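Local coordinates for 3-oxoacyl-[acyl-carrier-protein] synthase, mitochondrial (Arabidopsis thaliana, PDB 2IX4) that catalyses the condensation step of mitochondrial fatty acid synthesis, lengthening acyl chains by two carbons taken from malonyl-ACP, at residues 4-9 with 254-259. Residues are numbered along the deposited sequence; the frame is centred on the assembly and turned at random.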
ATOM      1  N   VAL A   4      22.232   5.936  -2.287  1.00 21.25           N
ATOM      2  CA  VAL A   4      23.043   4.735  -2.484  1.00 21.28           C
ATOM      3  C   VAL A   4      22.550   3.562  -1.633  1.00 21.20           C
ATOM      4  O   VAL A   4      21.793   3.746  -0.676  1.00 21.32           O
ATOM      5  CB  VAL A   4      24.561   4.985  -2.228  1.00 21.27           C
ATOM      6  CG1 VAL A   4      25.122   5.997  -3.215  1.00 21.32           C
ATOM      7  CG2 VAL A   4      24.826   5.409  -0.785  1.00 21.17           C
ATOM      8  N   VAL A   5      22.986   2.360  -1.998  1.00 20.93           N
ATOM      9  CA  VAL A   5      22.604   1.140  -1.301  1.00 20.55           C
ATOM     10  C   VAL A   5      23.783   0.690  -0.450  1.00 20.39           C
ATOM     11  O   VAL A   5      24.881   0.481  -0.969  1.00 20.35           O
ATOM     12  CB  VAL A   5      22.211   0.025  -2.297  1.00 20.50           C
ATOM     13  CG1 VAL A   5      21.791  -1.235  -1.553  1.00 20.38           C
ATOM     14  CG2 VAL A   5      21.091   0.497  -3.219  1.00 20.59           C
ATOM     15  N   THR A   6      23.552   0.545   0.855  1.00 20.14           N
ATOM     16  CA  THR A   6      24.622   0.209   1.796  1.00 19.86           C
ATOM     17  C   THR A   6      24.402  -1.112   2.534  1.00 19.74           C
ATOM     18  O   THR A   6      25.277  -1.568   3.266  1.00 19.54           O
ATOM     19  CB  THR A   6      24.851   1.343   2.830  1.00 19.91           C
ATOM     20  OG1 THR A   6      23.608   1.696   3.448  1.00 19.90           O
ATOM     21  CG2 THR A   6      25.446   2.572   2.164  1.00 20.19           C
ATOM     22  N   GLY A   7      23.239  -1.728   2.337  1.00 19.64           N
ATOM     23  CA  GLY A   7      22.932  -3.001   2.983  1.00 19.41           C
ATOM     24  C   GLY A   7      21.937  -3.821   2.193  1.00 19.49           C
ATOM     25  O   GLY A   7      20.982  -3.276   1.643  1.00 19.20           O
ATOM     26  N   LEU A   8      22.172  -5.130   2.135  1.00 19.65           N
ATOM     27  CA  LEU A   8      21.281  -6.057   1.436  1.00 19.72           C
ATOM     28  C   LEU A   8      20.822  -7.170   2.374  1.00 20.05           C
ATOM     29  O   LEU A   8      21.603  -7.675   3.186  1.00 19.75           O
ATOM     30  CB  LEU A   8      21.976  -6.664   0.209  1.00 19.74           C
ATOM     31  CG  LEU A   8      22.590  -5.771  -0.880  1.00 19.29           C
ATOM     32  CD1 LEU A   8      23.334  -6.620  -1.895  1.00 18.97           C
ATOM     33  CD2 LEU A   8      21.547  -4.924  -1.582  1.00 18.97           C
ATOM     34  N   GLY A   9      19.550  -7.550   2.261  1.00 20.05           N
ATOM     35  CA  GLY A   9      18.994  -8.616   3.090  1.00 20.35           C
ATOM     36  C   GLY A   9      17.849  -9.310   2.388  1.00 20.61           C
ATOM     37  O   GLY A   9      17.025  -8.658   1.749  1.00 20.51           O
ATOM     38  N   VAL A 254      14.943  -6.879   1.340  1.00 20.39           N
ATOM     39  CA  VAL A 254      15.048  -5.595   2.017  1.00 20.34           C
ATOM     40  C   VAL A 254      16.434  -5.003   1.775  1.00 20.39           C
ATOM     41  O   VAL A 254      17.450  -5.697   1.901  1.00 20.31           O
ATOM     42  CB  VAL A 254      14.758  -5.721   3.542  1.00 20.51           C
ATOM     43  CG1 VAL A 254      15.071  -4.422   4.265  1.00 20.15           C
ATOM     44  CG2 VAL A 254      13.301  -6.125   3.792  1.00 20.06           C
ATOM     45  N   ILE A 255      16.465  -3.725   1.409  1.00 20.29           N
ATOM     46  CA  ILE A 255      17.726  -2.999   1.261  1.00 20.33           C
ATOM     47  C   ILE A 255      17.789  -1.788   2.181  1.00 20.28           C
ATOM     48  O   ILE A 255      16.755  -1.260   2.605  1.00 20.13           O
ATOM     49  CB  ILE A 255      17.993  -2.552  -0.208  1.00 20.17           C
ATOM     50  CG1 ILE A 255      16.912  -1.582  -0.701  1.00 20.58           C
ATOM     51  CG2 ILE A 255      18.105  -3.765  -1.119  1.00 20.17           C
ATOM     52  CD1 ILE A 255      17.154  -1.034  -2.098  1.00 19.67           C
ATOM     53  N   VAL A 256      19.010  -1.364   2.496  1.00 20.39           N
ATOM     54  CA  VAL A 256      19.228  -0.107   3.192  1.00 20.42           C
ATOM     55  C   VAL A 256      19.627   0.934   2.152  1.00 20.82           C
ATOM     56  O   VAL A 256      20.675   0.823   1.513  1.00 20.96           O
ATOM     57  CB  VAL A 256      20.303  -0.218   4.300  1.00 20.47           C
ATOM     58  CG1 VAL A 256      20.565   1.143   4.937  1.00 20.17           C
ATOM     59  CG2 VAL A 256      19.870  -1.218   5.363  1.00 20.30           C
ATOM     60  N   LEU A 257      18.753   1.915   1.963  1.00 20.89           N
ATOM     61  CA  LEU A 257      19.037   3.064   1.127  1.00 21.19           C
ATOM     62  C   LEU A 257      19.498   4.199   2.025  1.00 21.41           C
ATOM     63  O   LEU A 257      18.986   4.359   3.135  1.00 21.49           O
ATOM     64  CB  LEU A 257      17.779   3.495   0.380  1.00 21.03           C
ATOM     65  CG  LEU A 257      17.183   2.562  -0.672  1.00 21.36           C
ATOM     66  CD1 LEU A 257      15.728   2.916  -0.900  1.00 21.50           C
ATOM     67  CD2 LEU A 257      17.977   2.639  -1.976  1.00 21.44           C
ATOM     68  N   GLU A 258      20.474   4.973   1.563  1.00 21.80           N
ATOM     69  CA  GLU A 258      20.866   6.177   2.286  1.00 22.19           C
ATOM     70  C   GLU A 258      21.494   7.244   1.409  1.00 22.24           C
ATOM     71  O   GLU A 258      22.058   6.954   0.353  1.00 22.21           O
ATOM     72  CB  GLU A 258      21.734   5.863   3.521  1.00 22.51           C
ATOM     73  CG  GLU A 258      23.136   5.393   3.277  1.00 23.32           C
ATOM     74  CD  GLU A 258      23.873   5.095   4.582  1.00 24.64           C
ATOM     75  OE1 GLU A 258      24.284   6.042   5.292  1.00 25.82           O
ATOM     76  OE2 GLU A 258      24.050   3.904   4.902  1.00 25.25           O
ATOM     77  N   GLU A 259      21.365   8.487   1.861  1.00 22.33           N
ATOM     78  CA  GLU A 259      21.928   9.633   1.171  1.00 22.64           C
ATOM     79  C   GLU A 259      23.450   9.489   1.075  1.00 22.72           C
ATOM     80  O   GLU A 259      24.109   9.093   2.038  1.00 22.51           O
ATOM     81  CB  GLU A 259      21.506  10.932   1.873  1.00 22.58           C
ATOM     82  CG  GLU A 259      21.809  12.206   1.098  1.00 22.82           C
ATOM     83  CD  GLU A 259      23.217  12.708   1.347  1.00 23.34           C
ATOM     84  OE1 GLU A 259      23.710  12.548   2.485  1.00 23.57           O
ATOM     85  OE2 GLU A 259      23.832  13.254   0.406  1.00 23.72           O
TER
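The carboxylate oxygen E258 OE2 is gripped twice: T6 OG1 donates to its anti lone pair at 2.7 Å, and R266 forms a salt bridge with it, while OE1 is hydrogen-bonded to H262 ND1. With CG between the backbone N and the carbonyl carbon (chi1 71°) and the chain extended beyond, E258 carries its acid across to T6, whose hydroxyl suits the place as a donor. A glutamine here would keep the length but would probably leave the positive charge of R266 without this carboxylate to balance it. The antiparallel strands slip by one residue between the pairs V5–L257 and L8–I255, forming a beta bulge at T6 and G7, both opposite V256. T6 N reaches V256 O at 3.0 Å, and V256 N turns to G7 O at 2.9 Å. A CB at G7 would crowd V256 CG2, consistent with glycine there. Beta-branched V5 and I255 and leucines L8 and L257 suit the other face, where L8 CD2 meets I255 CG2 at 3.7 Å and V5 CG2 lies 4.0 Å from L257 CD2. Helix 364-378 covers V5, L8 and I255 there, helix 181-195 covers I255 and L257, and along its other edge strand 251-259 pairs with strand 200-207 in the thiolase-like core sheet.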